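PDB 3QXB: putative Xylose isomerase from Rhodospirillum rubrum, which binds iron and manganese ions at the mouth of a TIM barrel and probably acts as a metal-dependent isomerase. Local coordinates for residues 155-158 with 159-163; 198-201 with 202-206. All blocks are in the same frame, centred on the assembly; numbering follows the deposited sequence. Where two conformers were deposited one is given.

Contact 1 (155-158 with 159-163)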
loop_
_atom_site.group_PDB
_atom_site.type_symbol
_atom_site.label_atom_id
_atom_site.label_comp_id
_atom_site.label_asym_id
_atom_site.label_seq_id
_atom_site.Cartn_x
_atom_site.Cartn_y
_atom_site.Cartn_z
ATOM N N ILE A 155 1.016 -9.969 -24.259
ATOM C CA ILE A 155 1.180 -11.025 -23.276
ATOM C C ILE A 155 0.139 -10.864 -22.176
ATOM O O ILE A 155 -0.473 -11.838 -21.757
ATOM C CB ILE A 155 2.603 -11.030 -22.743
ATOM C CG1 ILE A 155 3.540 -11.548 -23.853
ATOM C CG2 ILE A 155 2.702 -11.860 -21.422
ATOM C CD1 ILE A 155 4.987 -11.069 -23.747
ATOM N N ALA A 156 -0.056 -9.634 -21.707
ATOM C CA ALA A 156 -0.972 -9.373 -20.624
ATOM C C ALA A 156 -2.368 -9.821 -21.019
ATOM O O ALA A 156 -3.039 -10.470 -20.251
ATOM C CB ALA A 156 -0.967 -7.920 -20.250
ATOM N N ARG A 157 -2.803 -9.429 -22.219
ATOM C CA ARG A 157 -4.133 -9.775 -22.750
ATOM C C ARG A 157 -4.338 -11.296 -22.815
ATOM O O ARG A 157 -5.371 -11.808 -22.392
ATOM C CB ARG A 157 -4.345 -9.106 -24.134
ATOM C CG ARG A 157 -5.121 -9.922 -25.176
ATOM C CD ARG A 157 -5.299 -9.129 -26.484
ATOM N NE ARG A 157 -4.098 -9.097 -27.327
ATOM C CZ ARG A 157 -3.776 -8.107 -28.152
ATOM N NH1 ARG A 157 -4.548 -7.049 -28.245
ATOM N NH2 ARG A 157 -2.655 -8.158 -28.863
ATOM N N ASP A 158 -3.334 -12.017 -23.304
ATOM C CA ASP A 158 -3.398 -13.461 -23.351
ATOM C C ASP A 158 -3.492 -14.016 -21.921
ATOM O O ASP A 158 -4.222 -14.945 -21.679
ATOM C CB ASP A 158 -2.196 -14.066 -24.094
ATOM C CG ASP A 158 -2.239 -13.808 -25.600
ATOM O OD1 ASP A 158 -3.334 -13.452 -26.138
ATOM O OD2 ASP A 158 -1.166 -13.947 -26.243
HETATM N N MSE A 159 -2.794 -13.415 -20.978
HETATM C CA MSE A 159 -2.908 -13.848 -19.579
HETATM C C MSE A 159 -4.336 -13.730 -19.044
HETATM O O MSE A 159 -4.800 -14.615 -18.317
HETATM C CB MSE A 159 -1.971 -13.070 -18.697
HETATM C CG MSE A 159 -0.523 -13.504 -18.871
HETATM SE SE MSE A 159 0.674 -12.587 -17.736
HETATM C CE MSE A 159 2.195 -13.581 -18.128
ATOM N N TRP A 160 -5.015 -12.617 -19.352
ATOM C CA TRP A 160 -6.336 -12.381 -18.795
ATOM C C TRP A 160 -7.342 -13.341 -19.396
ATOM O O TRP A 160 -8.308 -13.717 -18.737
ATOM C CB TRP A 160 -6.800 -10.922 -18.959
ATOM C CG TRP A 160 -6.299 -10.049 -17.816
ATOM C CD1 TRP A 160 -5.026 -9.671 -17.589
ATOM C CD2 TRP A 160 -7.076 -9.503 -16.749
ATOM N NE1 TRP A 160 -4.943 -8.914 -16.445
ATOM C CE2 TRP A 160 -6.187 -8.809 -15.898
ATOM C CE3 TRP A 160 -8.427 -9.553 -16.407
ATOM C CZ2 TRP A 160 -6.618 -8.128 -14.768
ATOM C CZ3 TRP A 160 -8.847 -8.894 -15.277
ATOM C CH2 TRP A 160 -7.942 -8.196 -14.465
ATOM N N ILE A 161 -7.120 -13.725 -20.645
ATOM C CA ILE A 161 -7.930 -14.752 -21.273
ATOM C C ILE A 161 -7.856 -16.059 -20.523
ATOM O O ILE A 161 -8.884 -16.638 -20.194
ATOM C CB ILE A 161 -7.556 -14.913 -22.778
ATOM C CG1 ILE A 161 -7.983 -13.630 -23.507
ATOM C CG2 ILE A 161 -8.143 -16.194 -23.352
ATOM C CD1 ILE A 161 -7.365 -13.472 -24.889
ATOM N N GLU A 162 -6.644 -16.515 -20.252
ATOM C CA GLU A 162 -6.424 -17.738 -19.478
ATOM C C GLU A 162 -7.034 -17.672 -18.054
ATOM O O GLU A 162 -7.582 -18.652 -17.546
ATOM C CB GLU A 162 -4.924 -17.971 -19.343
ATOM C CG GLU A 162 -4.550 -19.409 -19.254
ATOM C CD GLU A 162 -3.042 -19.694 -19.300
ATOM O OE1 GLU A 162 -2.215 -18.861 -19.710
ATOM O OE2 GLU A 162 -2.692 -20.818 -18.927
ATOM N N LEU A 163 -6.859 -16.513 -17.425
ATOM C CA LEU A 163 -7.372 -16.269 -16.087
ATOM C C LEU A 163 -8.914 -16.218 -16.078
ATOM O O LEU A 163 -9.519 -16.689 -15.135
ATOM C CB LEU A 163 -6.774 -15.007 -15.494
ATOM C CG LEU A 163 -5.326 -15.130 -15.018
ATOM C CD1 LEU A 163 -4.752 -13.716 -14.803
ATOM C CD2 LEU A 163 -5.267 -15.961 -13.776
#

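Contact 2 (198-201 with 202-206)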
loop_
_atom_site.group_PDB
_atom_site.type_symbol
_atom_site.label_atom_id
_atom_site.label_comp_id
_atom_site.label_asym_id
_atom_site.label_seq_id
_atom_site.Cartn_x
_atom_site.Cartn_y
_atom_site.Cartn_z
ATOM N N ALA A 198 -12.760 -4.210 -26.279
ATOM C CA ALA A 198 -12.996 -4.729 -27.618
ATOM C C ALA A 198 -12.096 -5.947 -27.895
ATOM O O ALA A 198 -12.525 -6.906 -28.512
ATOM C CB ALA A 198 -12.741 -3.630 -28.683
ATOM N N ASP A 199 -10.840 -5.874 -27.451
ATOM C CA ASP A 199 -9.881 -6.939 -27.643
ATOM C C ASP A 199 -10.350 -8.209 -26.945
ATOM O O ASP A 199 -10.232 -9.291 -27.493
ATOM C CB ASP A 199 -8.492 -6.545 -27.043
ATOM C CG ASP A 199 -7.655 -5.690 -27.978
ATOM O OD1 ASP A 199 -8.085 -5.430 -29.136
ATOM O OD2 ASP A 199 -6.561 -5.235 -27.526
ATOM N N LEU A 200 -10.866 -8.069 -25.731
ATOM C CA LEU A 200 -11.273 -9.225 -24.929
ATOM C C LEU A 200 -12.709 -9.739 -25.255
ATOM O O LEU A 200 -13.000 -10.896 -25.037
ATOM C CB LEU A 200 -11.105 -8.948 -23.442
ATOM C CG LEU A 200 -9.699 -8.692 -22.835
ATOM C CD1 LEU A 200 -9.750 -8.331 -21.348
ATOM C CD2 LEU A 200 -8.822 -9.856 -23.061
ATOM N N ASP A 201 -13.586 -8.895 -25.784
ATOM C CA ASP A 201 -14.969 -9.341 -26.016
ATOM C C ASP A 201 -14.998 -10.503 -27.019
ATOM O O ASP A 201 -14.350 -10.462 -28.076
ATOM C CB ASP A 201 -15.902 -8.217 -26.486
ATOM C CG ASP A 201 -17.382 -8.625 -26.408
ATOM O OD1 ASP A 201 -17.735 -9.437 -25.532
ATOM O OD2 ASP A 201 -18.197 -8.143 -27.210
ATOM N N GLY A 202 -15.749 -11.540 -26.656
ATOM C CA GLY A 202 -15.831 -12.775 -27.417
ATOM C C GLY A 202 -14.680 -13.763 -27.245
ATOM O O GLY A 202 -14.683 -14.819 -27.850
ATOM N N ARG A 203 -13.670 -13.407 -26.479
ATOM C CA ARG A 203 -12.483 -14.235 -26.308
ATOM C C ARG A 203 -12.430 -14.854 -24.914
ATOM O O ARG A 203 -11.593 -15.716 -24.670
ATOM C CB ARG A 203 -11.221 -13.377 -26.450
ATOM C CG ARG A 203 -10.983 -12.788 -27.761
ATOM C CD ARG A 203 -9.612 -12.147 -27.838
ATOM N NE ARG A 203 -8.580 -13.160 -27.975
ATOM C CZ ARG A 203 -7.271 -12.916 -28.073
ATOM N NH1 ARG A 203 -6.799 -11.677 -28.086
ATOM N NH2 ARG A 203 -6.432 -13.939 -28.180
ATOM N N THR A 204 -13.285 -14.399 -23.997
ATOM C CA THR A 204 -13.152 -14.778 -22.570
ATOM C C THR A 204 -14.320 -15.682 -22.185
ATOM O O THR A 204 -15.447 -15.491 -22.643
ATOM C CB THR A 204 -13.026 -13.540 -21.649
ATOM O OG1 THR A 204 -14.166 -12.690 -21.796
ATOM C CG2 THR A 204 -11.758 -12.737 -21.946
ATOM N N GLU A 205 -14.040 -16.708 -21.374
ATOM C CA GLU A 205 -15.081 -17.708 -21.028
ATOM C C GLU A 205 -16.146 -17.132 -20.092
ATOM O O GLU A 205 -17.272 -17.584 -20.083
ATOM C CB GLU A 205 -14.425 -18.976 -20.456
ATOM C CG GLU A 205 -13.658 -19.703 -21.538
ATOM C CD GLU A 205 -13.142 -21.063 -21.179
ATOM O OE1 GLU A 205 -13.627 -21.679 -20.208
ATOM O OE2 GLU A 205 -12.247 -21.535 -21.926
ATOM N N ILE A 206 -15.779 -16.093 -19.355
ATOM C CA ILE A 206 -16.709 -15.243 -18.642
ATOM C C ILE A 206 -16.387 -13.782 -19.041
ATOM O O ILE A 206 -15.282 -13.465 -19.475
ATOM C CB ILE A 206 -16.635 -15.443 -17.071
ATOM C CG1 ILE A 206 -15.210 -15.249 -16.579
ATOM C CG2 ILE A 206 -17.219 -16.827 -16.670
ATOM C CD1 ILE A 206 -14.997 -15.032 -15.029
HETATM O O HOH W 1 -7.674 -9.378 -28.712
#

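Contact 1 (155-158 with 159-163)
I155 and M159, one turn apart on the helix 146-170, run alongside each other off the same face of the helix, in a local i to i+4 contact on the outer layer of the barrel. M159, a selenomethionine, sets its CG beside its own backbone N (chi1 -74°) and is extended beyond it, which brings the terminal methyl CE to 3.8 Å from I155 CG2. The foot of the same side chain rests against the preceding turn, with M159 CG 3.3 Å from I155 O. That oxygen is also the acceptor for M159 N at 2.9 Å, the donor standing somewhat tilted from the carbonyl plane.

One residue on, W160 N donates to A156 O over 3.1 Å, here in the carbonyl plane, and makes a weaker second bond to R157 O. The indole brings its edge to the same acceptor: W160 CD1 lies 3.4 Å from A156 O, which is in the plane of the ring. This helix joins strand 130-133 to strand 174-177 in the eight-stranded parallel barrel, a beta-alpha-beta crossover, and W160 is buried, meeting the rings of F101 and F135 and touching L116 of helix 106-125. Its side chain is about 8 Å from that of the metal ligand E178.

R157 O accepts its main bond from I161 N at 3.1 Å. I161 also folds back over it: with CG1 beside the backbone N (chi1 -68°), CG1 comes to 3.4 Å from R157 O and CD1 follows close behind. E162 N bonds D158 O almost straight, with 170° at the hydrogen, while E162 CB approaches the same oxygen at longer range.

Contact 2 (198-201 with 202-206)
R203 folds its aliphatic chain back over the last turn of helix 190-200, reaching the carbonyl oxygens of D199 and L200. CG sits beside the backbone N of R203 (chi1 -65°), and CB comes to 3.4 Å from L200 O. This first torsion and the extended second one bring R203 CD to 2.9 Å from D199 O, a separation so short for carbon and oxygen that its exact value is doubtful. A bend at chi3 (76°) then turns the guanidinium towards a water. D199 O lies at the edge of the guanidinium, near its plane, and the water joins the two residues: it donates to D199 O at 2.8 Å and accepts from R203 NH1, a bond whose refined length is too short to be taken literally.

Beneath this bridge the backbone reverses. L200, D201, G202 and R203 form a type II beta turn, closed by R203 N donating to L200 O at 3.0 Å from well above the carbonyl plane. G202 takes the third position with phi of 79°, the left-handed conformation a type II turn calls for there. The turn ends the helix on the outside of the TIM barrel and starts the loop that leads into strand 208-213, the next strand of the barrel.

T204 supplies the apolar closure. Its CG2 points back at the helix end, 4.1 Å from L200 CB and 3.8 Å from L200 O, so a methyl group flanks the oxygen that R203 N uses. With CG2 placed there, OG1 falls between the backbone N and the carbonyl carbon of T204, and it donates forward to I206 O over 2.7 Å, tying the hydroxyl to the loop two residues on. The carboxylate of D199 turns elsewhere: its OD2 is hydrogen-bonded to Y153 OH and salt-bridged to R157, both of helix 146-170.

How the contacts relate
Contacts 1 and 2 have centres 10 Å apart and lie on successive connections of the barrel: the 155-163 stretch is on helix 146-170, the 198-206 stretch at the end of helix 190-200. In one of the two conformers of R157, its NH1 makes a salt bridge of 2.8 Å to D199 OD2. Beside it R203 of contact 2 lies against contact 1, packing on I161 and, in that same conformer, on R157. D158 OD1 and R203 NH2 form a long, weak ion pair at 3.7 Å. Contact 1 approaches the metal centre through W160, whose side chain is about 13 Å from an iron ion; contact 2 lies away from the annotated sites.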